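Local coordinates for galactonate dehydratase (PDB 5OLC), which belongs to the mandelate racemase/muconate lactonizing enzyme family of the enolase superfamily, pairing an N-terminal domain with a TIM-barrel-like domain, at residues A[134-139]-A[358-363]; A[140-145]-A[335-340]; A[307-312]-A[345-350]. All coordinates share one frame; numbering follows the deposited sequence.

Interactions 1 and 2 share strand 136-142. Interaction 1 adds strand 360-362 to its beginning, antiparallel and partly buried, whereas interaction 2 joins its end to strand 337-339, parallel and buried. Interaction 3 is also buried but involves no strand pairing: it fixes the start of helix 309-321 against helix 344-349. The chemistry follows the setting. Main-chain bonds dominate interaction 1, with apolar packing on one face. Interaction 2 adds an aromatic ring and acids to its two main-chain bonds, and interaction 3 depends on side chains at a helix start. Met336 and Leu338 of interaction 2 pack on Ile312 of interaction 3, and a weak, long ion pair joins Asp339 to Arg346.

Interaction 1: A[134-139]-A[358-363]; sequences NPIIEP and NGHLEV
Ile137 and Leu361 form an antiparallel hydrogen-bonded pair: Ile137 N donates to Leu361 O over 3.0 Å, and Leu361 N donates to Ile137 O over 2.8 Å. Beyond the non-hydrogen-bonded pair Ile136 and Glu362, Val363 N reaches Pro135 O at 3.0 Å; proline lacks an N-H, but its carbonyl still serves the pairing. The face carrying Ile137 and Leu361 is aliphatic, as suits its burial. Leu361 CB rests on Pro139 CD at 3.8 Å, and Leu361 CD1 touches CG of the same proline ring. Val316 and Val319 of helix 309-321 and Ile354 of strand 350-357 add to this apolar layer. Ile136 and Glu362 point to the other, more exposed face, where Ile136 CG2 packs on His360 CB.

Glu138 runs beside His360, pointing the same way. Its CB lies at the imidazole edge, in the ring plane, 3.5 Å from His360 ND1. CG is set between the backbone N and the carbonyl carbon (chi1 55°), and the chain continues extended. At the tip, Glu138 OE2 approaches His360 CE1 at 3.4 Å, with carboxylate and ring only 22° from coplanar, while OE1 forms a salt bridge with Arg198, the acid's main polar tie. Gly359, whose positive phi suits glycine, turns its carbonyl to the Glu138 CA-H, and a water donates to both Gly359 O and Pro139 O. The arrangement is an antiparallel strand added to the first strand of a TIM barrel, just before that strand's parallel pairing begins.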
ATOM      1  N   ASN A 134       0.799  32.757 -22.304  1.00 56.18           N
ATOM      2  CA  ASN A 134      -0.085  33.774 -21.743  1.00 57.16           C
ATOM      3  C   ASN A 134       0.586  35.158 -21.843  1.00 64.09           C
ATOM      4  O   ASN A 134       1.464  35.475 -21.023  1.00 64.31           O
ATOM      5  CB  ASN A 134      -0.415  33.437 -20.283  1.00 56.54           C
ATOM      6  CG  ASN A 134      -0.713  31.981 -20.006  1.00 70.66           C
ATOM      7  OD1 ASN A 134      -0.075  31.349 -19.155  1.00 63.18           O
ATOM      8  ND2 ASN A 134      -1.696  31.419 -20.706  1.00 59.99           N
ATOM      9  N   PRO A 135       0.215  35.983 -22.857  1.00 61.23           N
ATOM     10  CA  PRO A 135       0.849  37.312 -22.997  1.00 60.79           C
ATOM     11  C   PRO A 135       0.381  38.321 -21.957  1.00 66.34           C
ATOM     12  O   PRO A 135       1.020  39.343 -21.743  1.00 66.10           O
ATOM     13  CB  PRO A 135       0.468  37.728 -24.412  1.00 62.34           C
ATOM     14  CG  PRO A 135      -0.824  37.043 -24.669  1.00 67.02           C
ATOM     15  CD  PRO A 135      -0.783  35.743 -23.923  1.00 62.67           C
ATOM     16  N   ILE A 136      -0.762  38.029 -21.341  1.00 65.59           N
ATOM     17  CA  ILE A 136      -1.390  38.828 -20.295  1.00 66.20           C
ATOM     18  C   ILE A 136      -1.633  37.896 -19.113  1.00 69.78           C
ATOM     19  O   ILE A 136      -2.033  36.745 -19.308  1.00 68.95           O
ATOM     20  CB  ILE A 136      -2.692  39.536 -20.802  1.00 69.35           C
ATOM     21  CG1 ILE A 136      -2.359  40.602 -21.874  1.00 69.96           C
ATOM     22  CG2 ILE A 136      -3.511  40.158 -19.653  1.00 69.41           C
ATOM     23  CD1 ILE A 136      -2.613  40.141 -23.301  1.00 83.53           C
ATOM     24  N   ILE A 137      -1.288  38.365 -17.908  1.00 66.45           N
ATOM     25  CA  ILE A 137      -1.462  37.637 -16.656  1.00 66.36           C
ATOM     26  C   ILE A 137      -2.128  38.610 -15.642  1.00 73.41           C
ATOM     27  O   ILE A 137      -1.875  39.807 -15.713  1.00 73.00           O
ATOM     28  CB  ILE A 137      -0.167  36.884 -16.157  1.00 68.57           C
ATOM     29  CG1 ILE A 137       0.417  37.469 -14.897  1.00 69.26           C
ATOM     30  CG2 ILE A 137       0.928  36.723 -17.202  1.00 67.93           C
ATOM     31  CD1 ILE A 137       0.052  36.705 -13.745  1.00 81.38           C
ATOM     32  N   GLU A 138      -3.026  38.116 -14.773  1.00 72.52           N
ATOM     33  CA  GLU A 138      -3.733  38.951 -13.797  1.00 73.56           C
ATOM     34  C   GLU A 138      -3.244  38.641 -12.366  1.00 79.32           C
ATOM     35  O   GLU A 138      -3.723  37.693 -11.740  1.00 78.31           O
ATOM     36  CB  GLU A 138      -5.276  38.887 -13.962  1.00 75.01           C
ATOM     37  CG  GLU A 138      -5.910  37.505 -13.926  1.00 85.39           C
ATOM     38  CD  GLU A 138      -7.416  37.501 -13.748  1.00101.98           C
ATOM     39  OE1 GLU A 138      -7.920  36.604 -13.033  1.00 90.07           O
ATOM     40  OE2 GLU A 138      -8.093  38.387 -14.319  1.00 90.67           O
ATOM     41  N   PRO A 139      -2.238  39.384 -11.850  1.00 77.33           N
ATOM     42  CA  PRO A 139      -1.697  39.039 -10.523  1.00 78.01           C
ATOM     43  C   PRO A 139      -2.589  39.415  -9.346  1.00 83.33           C
ATOM     44  O   PRO A 139      -3.547  40.176  -9.515  1.00 83.61           O
ATOM     45  CB  PRO A 139      -0.349  39.766 -10.492  1.00 79.60           C
ATOM     46  CG  PRO A 139      -0.538  40.933 -11.375  1.00 83.59           C
ATOM     47  CD  PRO A 139      -1.524  40.532 -12.443  1.00 78.71           C
ATOM     48  N   ASN A 358      -5.375  48.163 -14.711  1.00 91.60           N
ATOM     49  CA  ASN A 358      -6.663  47.559 -14.363  1.00 91.58           C
ATOM     50  C   ASN A 358      -6.561  46.028 -14.175  1.00 94.38           C
ATOM     51  O   ASN A 358      -7.133  45.245 -14.938  1.00 93.42           O
ATOM     52  CB  ASN A 358      -7.792  47.967 -15.326  1.00 94.21           C
ATOM     53  CG  ASN A 358      -9.153  47.910 -14.666  1.00123.65           C
ATOM     54  OD1 ASN A 358      -9.560  48.825 -13.938  1.00115.89           O
ATOM     55  ND2 ASN A 358      -9.870  46.811 -14.868  1.00118.22           N
ATOM     56  N   GLY A 359      -5.798  45.642 -13.151  1.00 90.28           N
ATOM     57  CA  GLY A 359      -5.579  44.259 -12.740  1.00 89.18           C
ATOM     58  C   GLY A 359      -4.788  43.371 -13.679  1.00 90.12           C
ATOM     59  O   GLY A 359      -4.373  42.282 -13.272  1.00 90.19           O
ATOM     60  N   HIS A 360      -4.588  43.805 -14.935  1.00 83.68           N
ATOM     61  CA  HIS A 360      -3.872  43.015 -15.929  1.00 82.45           C
ATOM     62  C   HIS A 360      -2.452  43.490 -16.141  1.00 81.69           C
ATOM     63  O   HIS A 360      -2.212  44.682 -16.337  1.00 82.16           O
ATOM     64  CB  HIS A 360      -4.636  42.930 -17.270  1.00 83.85           C
ATOM     65  CG  HIS A 360      -6.013  42.324 -17.186  1.00 87.85           C
ATOM     66  ND1 HIS A 360      -6.302  41.280 -16.314  1.00 89.95           N
ATOM     67  CD2 HIS A 360      -7.130  42.617 -17.895  1.00 89.72           C
ATOM     68  CE1 HIS A 360      -7.582  40.996 -16.504  1.00 89.26           C
ATOM     69  NE2 HIS A 360      -8.121  41.771 -17.446  1.00 89.52           N
ATOM     70  N   LEU A 361      -1.516  42.533 -16.093  1.00 73.57           N
ATOM     71  CA  LEU A 361      -0.077  42.681 -16.280  1.00 70.76           C
ATOM     72  C   LEU A 361       0.241  42.167 -17.673  1.00 72.96           C
ATOM     73  O   LEU A 361      -0.386  41.211 -18.124  1.00 72.20           O
ATOM     74  CB  LEU A 361       0.659  41.843 -15.227  1.00 69.70           C
ATOM     75  CG  LEU A 361       2.099  42.211 -14.958  1.00 72.35           C
ATOM     76  CD1 LEU A 361       2.340  42.371 -13.500  1.00 71.10           C
ATOM     77  CD2 LEU A 361       3.022  41.185 -15.526  1.00 73.37           C
ATOM     78  N   GLU A 362       1.192  42.812 -18.362  1.00 68.62           N
ATOM     79  CA  GLU A 362       1.551  42.457 -19.728  1.00 68.05           C
ATOM     80  C   GLU A 362       3.001  42.040 -19.802  1.00 71.27           C
ATOM     81  O   GLU A 362       3.897  42.820 -19.461  1.00 70.74           O
ATOM     82  CB  GLU A 362       1.272  43.644 -20.653  1.00 69.59           C
ATOM     83  CG  GLU A 362       1.305  43.355 -22.146  1.00 79.77           C
ATOM     84  CD  GLU A 362       0.996  44.596 -22.966  1.00 94.55           C
ATOM     85  OE1 GLU A 362      -0.130  45.139 -22.835  1.00 76.53           O
ATOM     86  OE2 GLU A 362       1.912  45.075 -23.677  1.00 83.89           O
ATOM     87  N   VAL A 363       3.223  40.800 -20.253  1.00 67.61           N
ATOM     88  CA  VAL A 363       4.544  40.186 -20.384  1.00 67.32           C
ATOM     89  C   VAL A 363       5.413  41.040 -21.319  1.00 72.51           C
ATOM     90  O   VAL A 363       4.945  41.386 -22.404  1.00 72.04           O
ATOM     91  CB  VAL A 363       4.445  38.696 -20.849  1.00 70.64           C
ATOM     92  CG1 VAL A 363       5.818  38.016 -20.907  1.00 70.26           C
ATOM     93  CG2 VAL A 363       3.490  37.897 -19.962  1.00 70.30           C
TER
HETATM   94  O   HOH W   1      -5.768  40.895 -10.935  1.00 58.71           O

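Interaction 2: A[140-145]-A[335-340]; sequences YATGLY and TMELDR
The closure of the beta/alpha barrel brings Tyr140 and Ala141 of its first strand against Glu337 and Leu338 of its last, the two running parallel with their short axes 5.2 Å apart and inclined by 43°. Tyr140 N donates to Met336 O at 3.1 Å, and Leu338 N returns a bond to Tyr140 O at 3.2 Å, the alternation expected of parallel strands.

Tyr140, Thr142, Glu337 and Asp339 share one face. The Tyr140 ring lies over the neighbouring backbone: Glu337 CA sits above one ring face, 4.0 Å from the centroid and offset toward the rim, in a CH-pi contact. Glu337 CG is anti to its backbone N (chi1 -164°), and the extended chain crosses Thr142 at about a right angle, placing Glu337 CG 3.6 Å from Thr142 CG2. Its carboxylate, buried, is balanced by Lys172 through a salt bridge at OE1. Thr142 turns OG1 over Asp339 CA; the acid itself bonds to Thr341 and forms a salt bridge with Arg37 of strand 36-46.

On the other face, Ala141 is small enough for Arg340 to lie close, Ala141 CB being 3.7 Å from Arg340 CG, while Leu338 packs on Ile312 of helix 309-321, as suits an apolar side chain beneath a helix. Within the paired residues, Tyr140, Thr142, Glu337 and Asp339 face inward, and Ala141 and Leu338 outward: this is the pattern of a TIM-barrel wall at its seam.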
ATOM      1  N   TYR A 140      -2.280  38.862  -8.161  1.00 79.74           N
ATOM      2  CA  TYR A 140      -3.012  39.169  -6.938  1.00 79.66           C
ATOM      3  C   TYR A 140      -2.200  40.096  -6.035  1.00 83.30           C
ATOM      4  O   TYR A 140      -0.958  40.075  -6.064  1.00 82.75           O
ATOM      5  CB  TYR A 140      -3.503  37.911  -6.203  1.00 81.19           C
ATOM      6  CG  TYR A 140      -2.422  36.935  -5.779  1.00 84.29           C
ATOM      7  CD1 TYR A 140      -2.006  35.912  -6.627  1.00 86.91           C
ATOM      8  CD2 TYR A 140      -1.899  36.959  -4.488  1.00 85.04           C
ATOM      9  CE1 TYR A 140      -1.039  34.986  -6.229  1.00 88.28           C
ATOM     10  CE2 TYR A 140      -0.935  36.035  -4.077  1.00 85.79           C
ATOM     11  CZ  TYR A 140      -0.504  35.052  -4.953  1.00 92.84           C
ATOM     12  OH  TYR A 140       0.442  34.132  -4.564  1.00 92.46           O
ATOM     13  N   ALA A 141      -2.911  40.940  -5.269  1.00 79.14           N
ATOM     14  CA  ALA A 141      -2.309  41.900  -4.360  1.00 78.95           C
ATOM     15  C   ALA A 141      -2.160  41.290  -2.958  1.00 83.15           C
ATOM     16  O   ALA A 141      -3.161  40.857  -2.386  1.00 82.87           O
ATOM     17  CB  ALA A 141      -3.165  43.156  -4.307  1.00 79.56           C
ATOM     18  N   THR A 142      -0.920  41.255  -2.409  1.00 79.02           N
ATOM     19  CA  THR A 142      -0.657  40.735  -1.060  1.00 78.52           C
ATOM     20  C   THR A 142      -0.619  41.896  -0.039  1.00 83.60           C
ATOM     21  O   THR A 142       0.112  42.871  -0.250  1.00 82.68           O
ATOM     22  CB  THR A 142       0.594  39.836  -1.021  1.00 81.92           C
ATOM     23  OG1 THR A 142       1.747  40.590  -1.379  1.00 84.40           O
ATOM     24  CG2 THR A 142       0.475  38.617  -1.903  1.00 75.58           C
ATOM     25  N   GLY A 143      -1.418  41.781   1.034  1.00 81.32           N
ATOM     26  CA  GLY A 143      -1.532  42.807   2.071  1.00 81.47           C
ATOM     27  C   GLY A 143      -1.714  42.329   3.502  1.00 85.97           C
ATOM     28  O   GLY A 143      -2.845  42.243   4.001  1.00 84.77           O
ATOM     29  N   LEU A 144      -0.573  42.081   4.190  1.00 83.88           N
ATOM     30  CA  LEU A 144      -0.464  41.617   5.588  1.00 84.06           C
ATOM     31  C   LEU A 144      -0.675  42.727   6.627  1.00 88.94           C
ATOM     32  O   LEU A 144      -0.500  43.906   6.301  1.00 89.60           O
ATOM     33  CB  LEU A 144       0.881  40.855   5.868  1.00 83.94           C
ATOM     34  CG  LEU A 144       2.264  41.276   5.271  1.00 88.33           C
ATOM     35  CD1 LEU A 144       2.444  40.837   3.837  1.00 88.57           C
ATOM     36  CD2 LEU A 144       2.617  42.734   5.506  1.00 90.98           C
ATOM     37  N   TYR A 145      -1.010  42.344   7.882  1.00 84.84           N
ATOM     38  CA  TYR A 145      -1.197  43.274   9.005  1.00102.60           C
ATOM     39  C   TYR A 145       0.143  43.550   9.720  1.00122.21           C
ATOM     40  O   TYR A 145       0.189  44.052  10.846  1.00 81.57           O
ATOM     41  CB  TYR A 145      -2.286  42.773   9.986  1.00103.42           C
ATOM     42  CG  TYR A 145      -2.092  41.362  10.500  1.00104.44           C
ATOM     43  CD1 TYR A 145      -1.101  41.068  11.433  1.00106.09           C
ATOM     44  CD2 TYR A 145      -2.945  40.336  10.110  1.00105.07           C
ATOM     45  CE1 TYR A 145      -0.909  39.771  11.900  1.00106.58           C
ATOM     46  CE2 TYR A 145      -2.783  39.039  10.594  1.00105.95           C
ATOM     47  CZ  TYR A 145      -1.764  38.761  11.491  1.00113.22           C
ATOM     48  OH  TYR A 145      -1.601  37.486  11.977  1.00114.49           O
ATOM     49  N   THR A 335      -2.516  33.805 -12.738  1.00 65.37           N
ATOM     50  CA  THR A 335      -2.147  34.752 -11.666  1.00 65.51           C
ATOM     51  C   THR A 335      -0.712  34.488 -11.179  1.00 71.21           C
ATOM     52  O   THR A 335      -0.142  33.423 -11.447  1.00 71.28           O
ATOM     53  CB  THR A 335      -3.103  34.724 -10.448  1.00 70.64           C
ATOM     54  OG1 THR A 335      -2.941  33.509  -9.709  1.00 67.30           O
ATOM     55  CG2 THR A 335      -4.558  34.964 -10.807  1.00 70.65           C
ATOM     56  N   MET A 336      -0.146  35.466 -10.445  1.00 68.12           N
ATOM     57  CA  MET A 336       1.176  35.402  -9.823  1.00 67.81           C
ATOM     58  C   MET A 336       1.213  36.314  -8.600  1.00 71.56           C
ATOM     59  O   MET A 336       0.346  37.185  -8.466  1.00 71.46           O
ATOM     60  CB  MET A 336       2.288  35.745 -10.819  1.00 70.32           C
ATOM     61  CG  MET A 336       2.385  37.215 -11.142  1.00 74.11           C
ATOM     62  SD  MET A 336       3.849  37.588 -12.093  1.00 78.61           S
ATOM     63  CE  MET A 336       3.771  39.289 -12.059  1.00 75.68           C
ATOM     64  N   GLU A 337       2.205  36.119  -7.711  1.00 67.88           N
ATOM     65  CA  GLU A 337       2.306  36.926  -6.499  1.00 67.82           C
ATOM     66  C   GLU A 337       2.902  38.309  -6.752  1.00 71.24           C
ATOM     67  O   GLU A 337       4.094  38.437  -7.043  1.00 69.23           O
ATOM     68  CB  GLU A 337       3.051  36.182  -5.368  1.00 69.42           C
ATOM     69  CG  GLU A 337       2.841  36.803  -3.995  1.00 79.87           C
ATOM     70  CD  GLU A 337       3.192  35.962  -2.783  1.00107.32           C
ATOM     71  OE1 GLU A 337       3.034  34.719  -2.839  1.00112.44           O
ATOM     72  OE2 GLU A 337       3.545  36.562  -1.742  1.00100.28           O
ATOM     73  N   LEU A 338       2.065  39.344  -6.592  1.00 69.34           N
ATOM     74  CA  LEU A 338       2.500  40.723  -6.739  1.00 69.82           C
ATOM     75  C   LEU A 338       2.459  41.434  -5.383  1.00 76.46           C
ATOM     76  O   LEU A 338       1.390  41.894  -4.963  1.00 75.53           O
ATOM     77  CB  LEU A 338       1.653  41.454  -7.797  1.00 69.70           C
ATOM     78  CG  LEU A 338       2.208  42.775  -8.342  1.00 73.76           C
ATOM     79  CD1 LEU A 338       3.404  42.554  -9.274  1.00 73.38           C
ATOM     80  CD2 LEU A 338       1.144  43.526  -9.076  1.00 75.39           C
ATOM     81  N   ASP A 339       3.625  41.486  -4.684  1.00 75.76           N
ATOM     82  CA  ASP A 339       3.784  42.141  -3.377  1.00 77.08           C
ATOM     83  C   ASP A 339       3.434  43.623  -3.479  1.00 84.56           C
ATOM     84  O   ASP A 339       4.093  44.356  -4.217  1.00 84.88           O
ATOM     85  CB  ASP A 339       5.216  41.952  -2.829  1.00 79.16           C
ATOM     86  CG  ASP A 339       5.478  42.564  -1.457  1.00 89.40           C
ATOM     87  OD1 ASP A 339       4.564  42.529  -0.604  1.00 89.34           O
ATOM     88  OD2 ASP A 339       6.610  43.050  -1.228  1.00 97.09           O
ATOM     89  N   ARG A 340       2.370  44.057  -2.783  1.00 83.42           N
ATOM     90  CA  ARG A 340       1.938  45.461  -2.849  1.00 84.58           C
ATOM     91  C   ARG A 340       2.257  46.270  -1.566  1.00 91.70           C
ATOM     92  O   ARG A 340       1.826  47.423  -1.429  1.00 91.56           O
ATOM     93  CB  ARG A 340       0.446  45.572  -3.239  1.00 83.83           C
ATOM     94  CG  ARG A 340       0.061  45.026  -4.625  1.00 92.24           C
ATOM     95  CD  ARG A 340       1.039  45.334  -5.757  1.00100.84           C
ATOM     96  NE  ARG A 340       1.159  46.762  -6.053  1.00109.70           N
ATOM     97  CZ  ARG A 340       2.249  47.334  -6.555  1.00125.03           C
ATOM     98  NH1 ARG A 340       3.333  46.610  -6.807  1.00108.04           N
ATOM     99  NH2 ARG A 340       2.271  48.638  -6.790  1.00117.98           N
TER

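Interaction 3: A[307-312]-A[345-350]; sequences GTWIAI and LRDEVT
The Trp309 indole has Ile312 CD1 and Arg346 CG on the same face: the methyl lies 3.7 Å above the ring plane near the rim, and the arginine methylene makes an off-centre CH-pi contact with the five-membered ring. At the edge, Arg346 O and Thr350 OG1 lie close to CD1, and Asp347 OD1 lies in plane, taking a weak hydrogen bond from Trp309 NE1 at 3.4 Å. The Arg346 guanidinium stands almost perpendicular to the indole, 85° between planes, with Gly307 O at its edge. Its NH1 forms a salt bridge with Asp347 OD2 at 2.8 Å, which steadies the acid that faces the indole.

Thr350 OG1 works both ways, accepting from Trp309 N at 3.2 Å and donating to Arg346 O at 2.7 Å; a hydroxyl suits this junction because it can do both. Thr308 is the N-cap, its OG1 accepting from Ile310 N at 3.3 Å and also bonded to Glu55.

His352 stacks with Trp309. Around the joint, Thr308 packs on strand 36-46, Leu345 on strand 11-22, and Ile310 and Thr350 on strand 371-373, so the starts of helix 309-321 and strand 350-357 meet beside the N-terminal sheet.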
ATOM      1  N   GLY A 307      10.073  39.636  -3.449  1.00 72.04           N
ATOM      2  CA  GLY A 307      11.347  40.339  -3.548  1.00 70.63           C
ATOM      3  C   GLY A 307      11.290  41.607  -4.371  1.00 71.55           C
ATOM      4  O   GLY A 307      10.309  42.358  -4.294  1.00 71.08           O
ATOM      5  N   THR A 308      12.359  41.863  -5.154  1.00 65.89           N
ATOM      6  CA  THR A 308      12.437  43.043  -6.024  1.00 64.58           C
ATOM      7  C   THR A 308      11.860  42.676  -7.396  1.00 67.66           C
ATOM      8  O   THR A 308      11.323  41.578  -7.557  1.00 67.51           O
ATOM      9  CB  THR A 308      13.873  43.599  -6.122  1.00 68.83           C
ATOM     10  OG1 THR A 308      14.658  42.759  -6.957  1.00 72.00           O
ATOM     11  CG2 THR A 308      14.544  43.801  -4.786  1.00 64.76           C
ATOM     12  N   TRP A 309      11.979  43.566  -8.391  1.00 63.67           N
ATOM     13  CA  TRP A 309      11.478  43.256  -9.719  1.00 63.11           C
ATOM     14  C   TRP A 309      12.348  42.237 -10.429  1.00 63.02           C
ATOM     15  O   TRP A 309      11.880  41.689 -11.423  1.00 63.73           O
ATOM     16  CB  TRP A 309      11.250  44.504 -10.572  1.00 62.91           C
ATOM     17  CG  TRP A 309      10.184  45.404 -10.037  1.00 64.87           C
ATOM     18  CD1 TRP A 309      10.367  46.500  -9.247  1.00 68.25           C
ATOM     19  CD2 TRP A 309       8.768  45.289 -10.247  1.00 64.86           C
ATOM     20  NE1 TRP A 309       9.151  47.076  -8.944  1.00 68.25           N
ATOM     21  CE2 TRP A 309       8.151  46.346  -9.536  1.00 69.30           C
ATOM     22  CE3 TRP A 309       7.960  44.411 -10.983  1.00 66.31           C
ATOM     23  CZ2 TRP A 309       6.765  46.546  -9.538  1.00 68.57           C
ATOM     24  CZ3 TRP A 309       6.584  44.612 -10.984  1.00 67.95           C
ATOM     25  CH2 TRP A 309       6.001  45.668 -10.270  1.00 68.57           C
ATOM     26  N   ILE A 310      13.583  41.934  -9.919  1.00 55.28           N
ATOM     27  CA  ILE A 310      14.404  40.865 -10.517  1.00 54.16           C
ATOM     28  C   ILE A 310      13.633  39.556 -10.338  1.00 56.06           C
ATOM     29  O   ILE A 310      13.465  38.825 -11.310  1.00 55.07           O
ATOM     30  CB  ILE A 310      15.862  40.755  -9.987  1.00 57.39           C
ATOM     31  CG1 ILE A 310      16.659  42.030 -10.298  1.00 58.48           C
ATOM     32  CG2 ILE A 310      16.546  39.551 -10.620  1.00 56.81           C
ATOM     33  CD1 ILE A 310      17.861  42.227  -9.507  1.00 66.32           C
ATOM     34  N   ALA A 311      13.109  39.322  -9.100  1.00 51.75           N
ATOM     35  CA  ALA A 311      12.268  38.204  -8.671  1.00 50.54           C
ATOM     36  C   ALA A 311      10.913  38.222  -9.371  1.00 56.23           C
ATOM     37  O   ALA A 311      10.498  37.177  -9.894  1.00 57.13           O
ATOM     38  CB  ALA A 311      12.040  38.273  -7.184  1.00 50.94           C
ATOM     39  N   ILE A 312      10.200  39.389  -9.367  1.00 51.20           N
ATOM     40  CA  ILE A 312       8.889  39.484 -10.018  1.00 50.23           C
ATOM     41  C   ILE A 312       9.011  39.164 -11.511  1.00 55.54           C
ATOM     42  O   ILE A 312       8.228  38.359 -12.008  1.00 55.50           O
ATOM     43  CB  ILE A 312       8.148  40.805  -9.729  1.00 52.47           C
ATOM     44  CG1 ILE A 312       7.983  41.003  -8.223  1.00 52.33           C
ATOM     45  CG2 ILE A 312       6.781  40.859 -10.441  1.00 51.87           C
ATOM     46  CD1 ILE A 312       8.104  42.454  -7.741  1.00 61.85           C
ATOM     47  N   LEU A 345      13.376  48.876  -1.682  1.00 69.71           N
ATOM     48  CA  LEU A 345      14.412  48.117  -2.404  1.00 68.62           C
ATOM     49  C   LEU A 345      13.872  47.563  -3.712  1.00 71.82           C
ATOM     50  O   LEU A 345      14.590  47.489  -4.711  1.00 70.60           O
ATOM     51  CB  LEU A 345      14.970  47.000  -1.540  1.00 68.37           C
ATOM     52  CG  LEU A 345      15.257  47.417  -0.124  1.00 73.19           C
ATOM     53  CD1 LEU A 345      14.545  46.536   0.827  1.00 73.56           C
ATOM     54  CD2 LEU A 345      16.732  47.465   0.152  1.00 76.08           C
ATOM     55  N   ARG A 346      12.585  47.208  -3.707  1.00 68.39           N
ATOM     56  CA  ARG A 346      11.886  46.707  -4.879  1.00 67.88           C
ATOM     57  C   ARG A 346      11.574  47.857  -5.840  1.00 70.73           C
ATOM     58  O   ARG A 346      11.847  47.730  -7.033  1.00 70.15           O
ATOM     59  CB  ARG A 346      10.608  45.966  -4.442  1.00 67.72           C
ATOM     60  CG  ARG A 346       9.612  45.619  -5.543  1.00 72.85           C
ATOM     61  CD  ARG A 346       8.305  46.356  -5.346  1.00 72.30           C
ATOM     62  NE  ARG A 346       7.590  45.857  -4.175  1.00 77.58           N
ATOM     63  CZ  ARG A 346       6.485  46.397  -3.678  1.00 92.96           C
ATOM     64  NH1 ARG A 346       5.940  47.464  -4.253  1.00 80.13           N
ATOM     65  NH2 ARG A 346       5.906  45.868  -2.612  1.00 80.93           N
ATOM     66  N   ASP A 347      11.029  48.975  -5.332  1.00 66.64           N
ATOM     67  CA  ASP A 347      10.621  50.084  -6.189  1.00 66.58           C
ATOM     68  C   ASP A 347      11.738  51.099  -6.551  1.00 71.83           C
ATOM     69  O   ASP A 347      11.616  51.766  -7.583  1.00 71.56           O
ATOM     70  CB  ASP A 347       9.398  50.783  -5.596  1.00 68.28           C
ATOM     71  CG  ASP A 347       8.149  49.919  -5.681  1.00 77.85           C
ATOM     72  OD1 ASP A 347       7.870  49.377  -6.780  1.00 78.70           O
ATOM     73  OD2 ASP A 347       7.456  49.777  -4.654  1.00 81.50           O
ATOM     74  N   GLU A 348      12.830  51.176  -5.771  1.00 69.15           N
ATOM     75  CA  GLU A 348      13.913  52.120  -6.064  1.00 69.39           C
ATOM     76  C   GLU A 348      15.165  51.463  -6.645  1.00 73.58           C
ATOM     77  O   GLU A 348      15.685  51.959  -7.638  1.00 73.51           O
ATOM     78  CB  GLU A 348      14.280  52.969  -4.830  1.00 71.00           C
ATOM     79  CG  GLU A 348      13.179  53.894  -4.333  1.00 85.15           C
ATOM     80  CD  GLU A 348      13.456  54.624  -3.030  1.00110.35           C
ATOM     81  OE1 GLU A 348      14.621  55.030  -2.805  1.00107.87           O
ATOM     82  OE2 GLU A 348      12.496  54.827  -2.250  1.00103.47           O
ATOM     83  N   VAL A 349      15.675  50.388  -6.021  1.00 70.08           N
ATOM     84  CA  VAL A 349      16.902  49.734  -6.485  1.00 70.01           C
ATOM     85  C   VAL A 349      16.698  49.036  -7.838  1.00 74.73           C
ATOM     86  O   VAL A 349      17.607  49.080  -8.674  1.00 73.67           O
ATOM     87  CB  VAL A 349      17.540  48.800  -5.424  1.00 73.84           C
ATOM     88  CG1 VAL A 349      18.911  48.299  -5.876  1.00 73.85           C
ATOM     89  CG2 VAL A 349      17.666  49.501  -4.077  1.00 73.49           C
ATOM     90  N   THR A 350      15.509  48.429  -8.067  1.00 72.34           N
ATOM     91  CA  THR A 350      15.231  47.731  -9.329  1.00 71.93           C
ATOM     92  C   THR A 350      14.250  48.466 -10.233  1.00 74.92           C
ATOM     93  O   THR A 350      13.192  48.939  -9.811  1.00 72.79           O
ATOM     94  CB  THR A 350      14.812  46.279  -9.126  1.00 77.41           C
ATOM     95  OG1 THR A 350      13.756  46.215  -8.178  1.00 77.97           O
ATOM     96  CG2 THR A 350      15.969  45.399  -8.717  1.00 74.69           C
TER